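Long-range contacts in tRNA uridine(34) acetyltransferase (Methanocaldococcus infernus, PDB 6IA8), which acetylates uridine 34 of tRNA, using acetyl-CoA, S-adenosyl-L-methionine and an iron-sulfur cluster to form 5-carboxymethyluridine at the wobble position: residues A[62-67]-A[134-139]; A[318-323]-A[355-360]. One frame throughout, in Å; residues are numbered along the deposited sequence.

Interaction 1 (62-67 with 134-139) and interaction 2 (318-323 with 355-360) follow one another along the chain without overlapping, and their centres lie 27 Å apart. No atoms touch between them; their nearest atoms are about 17 Å apart. Interaction 1 pairs two parallel strands at one border of the radical SAM sheet, and its N-terminal end is close to the probable acetyl-CoA site: Lys134 is inferred to bind acetyl-CoA, and the side chain of Val62 is about 5 Å from that of His447, another residue inferred to bind it. Interaction 2 joins two helices within the radical SAM C-terminal domain, away from the cluster and acetyl-CoA sites.

Interaction 1: A[62-67]-A[134-139]; sequences VAVVAV and KIELII
Ile138 holds CG1 anti to its carbonyl carbon (chi1 -57°), and an extended chi2 (-178°) carries its CD1 on toward Val64, which turns CG1 anti to its backbone N; Ile138 CD1 meets Val64 CG1 at 3.5 Å, tighter than a usual carbon-carbon contact. On the same face of the sheet, Glu136 runs extended beside Val64, both pointing the same way, and its OE1 comes within 3.4 Å of Val64 CG2. This puts an acid oxygen against a methyl group, while OE2 forms a salt bridge with Arg212.

The other face carries Ala63, Val65, Val67, Ile135, Leu137 and Ile139. Here Val65 CG2 packs obliquely on Ile135 CG2 at 3.6 Å, and Val67 CG2 lies alongside Ile139 CD1 at 3.8 Å. Helices 114-127 and 149-164 cover this side, with Leu125 on Ala63 and Cys159 on Leu137.

Five backbone hydrogen bonds fix the register. Ala63 N donates to Lys134 O, and Ala63 O accepts from Glu136 N. The bond from Val65 N to Glu136 O is 2.8 Å long and almost straight, 179° at the hydrogen; Val65 O in turn accepts from Ile138 N, and Val67 N reaches Ile138 O at 3.0 Å. Ala63 and Val65 thus each bond to the two residues flanking their bridge partner, the signature of parallel pairing. Strand 134-140 also bonds to strand 184-192, leaving 63-68 outermost within this chain. With helix 114-127 between them in sequence, the paired strands form a beta-alpha-beta unit of the parallel sheet belonging to the radical SAM core.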
ATOM      1  N   VAL A  62       8.951   0.332 -11.027  1.00 56.53           N
ATOM      2  CA  VAL A  62       9.133   1.048  -9.765  1.00 60.40           C
ATOM      3  C   VAL A  62       9.992   0.180  -8.853  1.00 52.43           C
ATOM      4  O   VAL A  62       9.650  -0.980  -8.586  1.00 49.50           O
ATOM      5  CB  VAL A  62       7.788   1.382  -9.098  1.00 54.79           C
ATOM      6  CG1 VAL A  62       8.018   2.071  -7.766  1.00 55.95           C
ATOM      7  CG2 VAL A  62       6.936   2.252 -10.014  1.00 54.37           C
ATOM      8  N   ALA A  63      11.103   0.737  -8.377  1.00 43.21           N
ATOM      9  CA  ALA A  63      12.003   0.033  -7.482  1.00 42.81           C
ATOM     10  C   ALA A  63      11.538   0.225  -6.048  1.00 37.50           C
ATOM     11  O   ALA A  63      11.335   1.355  -5.595  1.00 40.79           O
ATOM     12  CB  ALA A  63      13.427   0.553  -7.637  1.00 43.15           C
ATOM     13  N   VAL A  64      11.401  -0.872  -5.322  1.00 40.78           N
ATOM     14  CA  VAL A  64      11.010  -0.814  -3.916  1.00 36.80           C
ATOM     15  C   VAL A  64      12.275  -0.787  -3.073  1.00 35.45           C
ATOM     16  O   VAL A  64      13.109  -1.693  -3.165  1.00 37.85           O
ATOM     17  CB  VAL A  64      10.123  -2.005  -3.526  1.00 48.38           C
ATOM     18  CG1 VAL A  64       9.845  -1.948  -2.038  1.00 39.62           C
ATOM     19  CG2 VAL A  64       8.809  -1.984  -4.321  1.00 45.49           C
ATOM     20  N   VAL A  65      12.429   0.254  -2.271  1.00 31.83           N
ATOM     21  CA  VAL A  65      13.598   0.443  -1.422  1.00 33.20           C
ATOM     22  C   VAL A  65      13.070   0.446   0.005  1.00 37.52           C
ATOM     23  O   VAL A  65      12.509   1.444   0.466  1.00 34.20           O
ATOM     24  CB  VAL A  65      14.339   1.745  -1.745  1.00 33.87           C
ATOM     25  CG1 VAL A  65      15.433   2.041  -0.741  1.00 36.18           C
ATOM     26  CG2 VAL A  65      14.915   1.726  -3.182  1.00 35.73           C
ATOM     27  N   ALA A  66      13.253  -0.664   0.706  1.00 37.02           N
ATOM     28  CA  ALA A  66      12.793  -0.824   2.077  1.00 39.08           C
ATOM     29  C   ALA A  66      13.971  -0.642   3.023  1.00 37.32           C
ATOM     30  O   ALA A  66      14.984  -1.325   2.882  1.00 35.71           O
ATOM     31  CB  ALA A  66      12.183  -2.210   2.273  1.00 43.52           C
ATOM     32  N   VAL A  67      13.828   0.255   3.995  1.00 35.05           N
ATOM     33  CA  VAL A  67      14.907   0.579   4.922  1.00 36.89           C
ATOM     34  C   VAL A  67      14.406   0.497   6.358  1.00 40.51           C
ATOM     35  O   VAL A  67      13.216   0.644   6.635  1.00 38.77           O
ATOM     36  CB  VAL A  67      15.493   1.980   4.662  1.00 33.34           C
ATOM     37  CG1 VAL A  67      16.057   2.069   3.234  1.00 37.35           C
ATOM     38  CG2 VAL A  67      14.462   3.027   4.882  1.00 36.97           C
ATOM     39  N   LYS A 134      12.337   5.482 -10.661  1.00 37.32           N
ATOM     40  CA  LYS A 134      11.176   5.644  -9.795  1.00 40.70           C
ATOM     41  C   LYS A 134      11.331   4.736  -8.580  1.00 40.29           C
ATOM     42  O   LYS A 134      11.488   3.513  -8.724  1.00 36.75           O
ATOM     43  CB  LYS A 134       9.877   5.290 -10.539  1.00 47.72           C
ATOM     44  CG  LYS A 134       9.597   6.110 -11.759  1.00 64.80           C
ATOM     45  CD  LYS A 134       8.204   5.765 -12.321  1.00 76.76           C
ATOM     46  CE  LYS A 134       7.970   6.383 -13.686  1.00103.61           C
ATOM     47  NZ  LYS A 134       8.725   5.672 -14.752  1.00138.11           N
ATOM     48  N   ILE A 135      11.252   5.318  -7.385  1.00 34.13           N
ATOM     49  CA  ILE A 135      11.498   4.583  -6.152  1.00 33.75           C
ATOM     50  C   ILE A 135      10.305   4.708  -5.213  1.00 35.00           C
ATOM     51  O   ILE A 135       9.828   5.814  -4.942  1.00 33.69           O
ATOM     52  CB  ILE A 135      12.785   5.085  -5.469  1.00 36.86           C
ATOM     53  CG1 ILE A 135      14.024   4.639  -6.291  1.00 40.37           C
ATOM     54  CG2 ILE A 135      12.866   4.550  -4.032  1.00 39.01           C
ATOM     55  CD1 ILE A 135      15.308   5.251  -5.816  1.00 54.81           C
ATOM     56  N   GLU A 136       9.853   3.579  -4.691  1.00 34.30           N
ATOM     57  CA  GLU A 136       8.931   3.531  -3.564  1.00 35.97           C
ATOM     58  C   GLU A 136       9.778   3.270  -2.326  1.00 30.33           C
ATOM     59  O   GLU A 136      10.400   2.211  -2.214  1.00 35.57           O
ATOM     60  CB  GLU A 136       7.886   2.427  -3.731  1.00 57.60           C
ATOM     61  CG  GLU A 136       7.070   2.186  -2.450  1.00 41.78           C
ATOM     62  CD  GLU A 136       6.116   0.976  -2.538  1.00 49.78           C
ATOM     63  OE1 GLU A 136       6.257   0.158  -3.459  1.00 59.66           O
ATOM     64  OE2 GLU A 136       5.233   0.859  -1.675  1.00 77.96           O
ATOM     65  N   LEU A 137       9.799   4.232  -1.411  1.00 29.85           N
ATOM     66  CA  LEU A 137      10.561   4.149  -0.177  1.00 31.68           C
ATOM     67  C   LEU A 137       9.637   3.652   0.919  1.00 32.31           C
ATOM     68  O   LEU A 137       8.541   4.196   1.106  1.00 33.28           O
ATOM     69  CB  LEU A 137      11.119   5.512   0.190  1.00 28.87           C
ATOM     70  CG  LEU A 137      11.971   5.577   1.451  1.00 29.17           C
ATOM     71  CD1 LEU A 137      13.207   4.734   1.310  1.00 35.79           C
ATOM     72  CD2 LEU A 137      12.295   7.056   1.703  1.00 36.05           C
ATOM     73  N   ILE A 138      10.052   2.589   1.594  1.00 31.51           N
ATOM     74  CA  ILE A 138       9.253   1.962   2.640  1.00 28.67           C
ATOM     75  C   ILE A 138      10.041   2.051   3.933  1.00 31.01           C
ATOM     76  O   ILE A 138      11.151   1.511   4.016  1.00 34.27           O
ATOM     77  CB  ILE A 138       8.926   0.495   2.335  1.00 34.77           C
ATOM     78  CG1 ILE A 138       8.207   0.359   0.992  1.00 37.02           C
ATOM     79  CG2 ILE A 138       8.018  -0.081   3.442  1.00 35.78           C
ATOM     80  CD1 ILE A 138       7.811  -1.065   0.660  1.00 37.04           C
ATOM     81  N   ILE A 139       9.452   2.682   4.947  1.00 32.15           N
ATOM     82  CA  ILE A 139      10.078   2.849   6.256  1.00 37.82           C
ATOM     83  C   ILE A 139       9.562   1.743   7.164  1.00 33.73           C
ATOM     84  O   ILE A 139       8.388   1.732   7.547  1.00 37.23           O
ATOM     85  CB  ILE A 139       9.787   4.228   6.858  1.00 45.64           C
ATOM     86  CG1 ILE A 139      10.106   5.342   5.847  1.00 39.76           C
ATOM     87  CG2 ILE A 139      10.574   4.410   8.169  1.00 41.19           C
ATOM     88  CD1 ILE A 139      11.531   5.376   5.348  1.00 37.70           C
TER

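Interaction 2: A[318-323]-A[355-360]; sequences VISYAK and ELVYKY
Ser320 meets the Tyr360 ring obliquely, with OG 3.2 Å from Tyr360 CD2 and CB 3.6 Å from that same ring carbon. CG of Tyr360 is anti to its backbone N (chi1 -176°), which sets the start of the ring beside the serine. The hydroxyl also abuts an aliphatic neighbour: Ser320 OG lies 3.4 Å from Val357 CG1.

The two methyls of Val357 have different main partners. CG2 faces Ile319, whose side chain crosses that of the valine at about a right angle, bringing the two CG2 atoms to 3.9 Å. CG1, besides meeting Ser320, touches Lys323 CD at 4.1 Å, so the lysine contributes part of its aliphatic chain. The axes of segments 318-323 and 355-360 approach to 9.4 Å at a signed angle of -66°, and Ser320 and Val357 have the nearest CA atoms, 5.7 Å apart.

Tyr360 also rests on Ile316 and Glu317 of helix 312-325. An alanine here would take away the ring, and would probably open a gap beside Ser320 CB and OG and leave Ile316 and Glu317 less covered.

No hydrogen bond crosses between the segments. The serine hydroxyl instead bonds to Ile316 O, one turn earlier in its own helix. This gives the hydroxyl proton a partner within its own helix, and the buried interface between helices 312-325 and 353-364 rests here on close van der Waals contacts.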
ATOM      1  N   VAL A 318      -7.944 -20.146   4.678  1.00 35.11           N
ATOM      2  CA  VAL A 318      -8.341 -18.786   5.048  1.00 37.78           C
ATOM      3  C   VAL A 318      -7.938 -17.782   3.966  1.00 36.44           C
ATOM      4  O   VAL A 318      -8.721 -16.904   3.577  1.00 31.53           O
ATOM      5  CB  VAL A 318      -7.736 -18.414   6.413  1.00 41.01           C
ATOM      6  CG1 VAL A 318      -8.026 -16.962   6.746  1.00 42.86           C
ATOM      7  CG2 VAL A 318      -8.311 -19.330   7.487  1.00 38.47           C
ATOM      8  N   ILE A 319      -6.707 -17.878   3.470  1.00 33.31           N
ATOM      9  CA  ILE A 319      -6.246 -16.867   2.525  1.00 32.15           C
ATOM     10  C   ILE A 319      -6.975 -17.024   1.200  1.00 33.21           C
ATOM     11  O   ILE A 319      -7.289 -16.037   0.522  1.00 32.83           O
ATOM     12  CB  ILE A 319      -4.717 -16.940   2.356  1.00 35.39           C
ATOM     13  CG1 ILE A 319      -4.022 -16.550   3.682  1.00 39.76           C
ATOM     14  CG2 ILE A 319      -4.269 -16.006   1.245  1.00 38.63           C
ATOM     15  CD1 ILE A 319      -2.524 -16.789   3.676  1.00 45.39           C
ATOM     16  N   SER A 320      -7.267 -18.266   0.815  1.00 32.81           N
ATOM     17  CA  SER A 320      -8.027 -18.494  -0.415  1.00 37.35           C
ATOM     18  C   SER A 320      -9.428 -17.893  -0.321  1.00 35.00           C
ATOM     19  O   SER A 320      -9.904 -17.216  -1.250  1.00 35.01           O
ATOM     20  CB  SER A 320      -8.105 -19.992  -0.697  1.00 36.47           C
ATOM     21  OG  SER A 320      -6.837 -20.502  -1.095  1.00 47.13           O
ATOM     22  N   TYR A 321     -10.087 -18.081   0.820  1.00 32.77           N
ATOM     23  CA  TYR A 321     -11.357 -17.405   1.045  1.00 39.76           C
ATOM     24  C   TYR A 321     -11.194 -15.896   0.926  1.00 30.14           C
ATOM     25  O   TYR A 321     -11.957 -15.226   0.221  1.00 32.91           O
ATOM     26  CB  TYR A 321     -11.929 -17.775   2.421  1.00 35.19           C
ATOM     27  CG  TYR A 321     -13.185 -16.997   2.734  1.00 30.72           C
ATOM     28  CD1 TYR A 321     -14.412 -17.365   2.181  1.00 40.15           C
ATOM     29  CD2 TYR A 321     -13.132 -15.848   3.508  1.00 31.58           C
ATOM     30  CE1 TYR A 321     -15.562 -16.633   2.433  1.00 38.06           C
ATOM     31  CE2 TYR A 321     -14.266 -15.107   3.754  1.00 37.00           C
ATOM     32  CZ  TYR A 321     -15.473 -15.496   3.219  1.00 40.86           C
ATOM     33  OH  TYR A 321     -16.584 -14.728   3.476  1.00 38.93           O
ATOM     34  N   ALA A 322     -10.235 -15.331   1.656  1.00 29.72           N
ATOM     35  CA  ALA A 322     -10.059 -13.887   1.643  1.00 30.85           C
ATOM     36  C   ALA A 322      -9.890 -13.364   0.224  1.00 30.70           C
ATOM     37  O   ALA A 322     -10.530 -12.378  -0.155  1.00 33.41           O
ATOM     38  CB  ALA A 322      -8.860 -13.485   2.498  1.00 34.38           C
ATOM     39  N   LYS A 323      -9.032 -14.009  -0.581  1.00 33.05           N
ATOM     40  CA  LYS A 323      -8.862 -13.541  -1.953  1.00 31.89           C
ATOM     41  C   LYS A 323     -10.133 -13.700  -2.779  1.00 37.67           C
ATOM     42  O   LYS A 323     -10.379 -12.908  -3.695  1.00 35.95           O
ATOM     43  CB  LYS A 323      -7.712 -14.286  -2.611  1.00 35.54           C
ATOM     44  CG  LYS A 323      -6.328 -13.858  -2.057  1.00 37.76           C
ATOM     45  CD  LYS A 323      -5.201 -14.466  -2.903  1.00 50.69           C
ATOM     46  CE  LYS A 323      -4.276 -13.361  -3.418  1.00 76.50           C
ATOM     47  NZ  LYS A 323      -3.132 -13.886  -4.210  1.00 96.09           N
ATOM     48  N   GLU A 355       1.805 -19.566  -4.013  1.00 45.82           N
ATOM     49  CA  GLU A 355       1.565 -20.526  -5.082  1.00 51.31           C
ATOM     50  C   GLU A 355       0.586 -21.598  -4.626  1.00 46.69           C
ATOM     51  O   GLU A 355      -0.258 -22.055  -5.406  1.00 45.94           O
ATOM     52  CB  GLU A 355       2.891 -21.168  -5.527  1.00 46.93           C
ATOM     53  CG  GLU A 355       2.760 -22.059  -6.751  1.00 69.49           C
ATOM     54  CD  GLU A 355       4.001 -22.909  -6.993  1.00112.47           C
ATOM     55  OE1 GLU A 355       4.888 -22.939  -6.111  1.00118.73           O
ATOM     56  OE2 GLU A 355       4.090 -23.547  -8.063  1.00122.96           O
ATOM     57  N   LEU A 356       0.688 -22.016  -3.359  1.00 41.87           N
ATOM     58  CA  LEU A 356      -0.220 -23.033  -2.847  1.00 42.74           C
ATOM     59  C   LEU A 356      -1.646 -22.504  -2.822  1.00 35.46           C
ATOM     60  O   LEU A 356      -2.597 -23.236  -3.125  1.00 37.72           O
ATOM     61  CB  LEU A 356       0.232 -23.471  -1.452  1.00 48.14           C
ATOM     62  CG  LEU A 356       1.673 -23.990  -1.365  1.00 57.01           C
ATOM     63  CD1 LEU A 356       2.043 -24.276   0.079  1.00 63.77           C
ATOM     64  CD2 LEU A 356       1.828 -25.231  -2.209  1.00 50.93           C
ATOM     65  N   VAL A 357      -1.804 -21.225  -2.465  1.00 39.10           N
ATOM     66  CA  VAL A 357      -3.120 -20.600  -2.453  1.00 40.60           C
ATOM     67  C   VAL A 357      -3.684 -20.558  -3.858  1.00 41.76           C
ATOM     68  O   VAL A 357      -4.852 -20.880  -4.077  1.00 40.67           O
ATOM     69  CB  VAL A 357      -3.040 -19.186  -1.853  1.00 40.60           C
ATOM     70  CG1 VAL A 357      -4.308 -18.414  -2.149  1.00 37.37           C
ATOM     71  CG2 VAL A 357      -2.767 -19.266  -0.358  1.00 35.18           C
ATOM     72  N   TYR A 358      -2.861 -20.144  -4.830  1.00 39.92           N
ATOM     73  CA  TYR A 358      -3.293 -20.100  -6.226  1.00 38.08           C
ATOM     74  C   TYR A 358      -3.808 -21.465  -6.686  1.00 33.77           C
ATOM     75  O   TYR A 358      -4.894 -21.577  -7.273  1.00 36.91           O
ATOM     76  CB  TYR A 358      -2.124 -19.621  -7.100  1.00 39.64           C
ATOM     77  CG  TYR A 358      -2.442 -19.515  -8.580  1.00 47.67           C
ATOM     78  CD1 TYR A 358      -3.007 -18.357  -9.109  1.00 63.22           C
ATOM     79  CD2 TYR A 358      -2.151 -20.558  -9.452  1.00 62.40           C
ATOM     80  CE1 TYR A 358      -3.292 -18.253 -10.464  1.00 56.49           C
ATOM     81  CE2 TYR A 358      -2.433 -20.461 -10.803  1.00 93.88           C
ATOM     82  CZ  TYR A 358      -3.001 -19.312 -11.303  1.00 79.56           C
ATOM     83  OH  TYR A 358      -3.276 -19.222 -12.646  1.00 76.75           O
ATOM     84  N   LYS A 359      -3.036 -22.524  -6.439  1.00 34.49           N
ATOM     85  CA  LYS A 359      -3.443 -23.848  -6.902  1.00 37.34           C
ATOM     86  C   LYS A 359      -4.690 -24.339  -6.169  1.00 36.09           C
ATOM     87  O   LYS A 359      -5.539 -25.037  -6.750  1.00 39.03           O
ATOM     88  CB  LYS A 359      -2.288 -24.823  -6.720  1.00 43.04           C
ATOM     89  CG  LYS A 359      -1.104 -24.540  -7.645  1.00 49.11           C
ATOM     90  CD  LYS A 359      -0.030 -25.624  -7.516  1.00 60.48           C
ATOM     91  CE  LYS A 359       1.119 -25.361  -8.483  1.00106.39           C
ATOM     92  NZ  LYS A 359       2.200 -26.379  -8.362  1.00140.64           N
ATOM     93  N   TYR A 360      -4.811 -23.990  -4.888  1.00 39.44           N
ATOM     94  CA  TYR A 360      -6.022 -24.339  -4.153  1.00 38.86           C
ATOM     95  C   TYR A 360      -7.243 -23.662  -4.768  1.00 36.00           C
ATOM     96  O   TYR A 360      -8.284 -24.293  -4.981  1.00 35.96           O
ATOM     97  CB  TYR A 360      -5.866 -23.949  -2.688  1.00 45.53           C
ATOM     98  CG  TYR A 360      -7.026 -24.359  -1.807  1.00 38.46           C
ATOM     99  CD1 TYR A 360      -7.078 -25.618  -1.245  1.00 45.90           C
ATOM    100  CD2 TYR A 360      -8.061 -23.471  -1.515  1.00 44.62           C
ATOM    101  CE1 TYR A 360      -8.115 -25.984  -0.416  1.00 56.01           C
ATOM    102  CE2 TYR A 360      -9.100 -23.836  -0.692  1.00 47.45           C
ATOM    103  CZ  TYR A 360      -9.126 -25.098  -0.152  1.00 50.44           C
ATOM    104  OH  TYR A 360     -10.174 -25.473   0.655  1.00 62.99           O
TER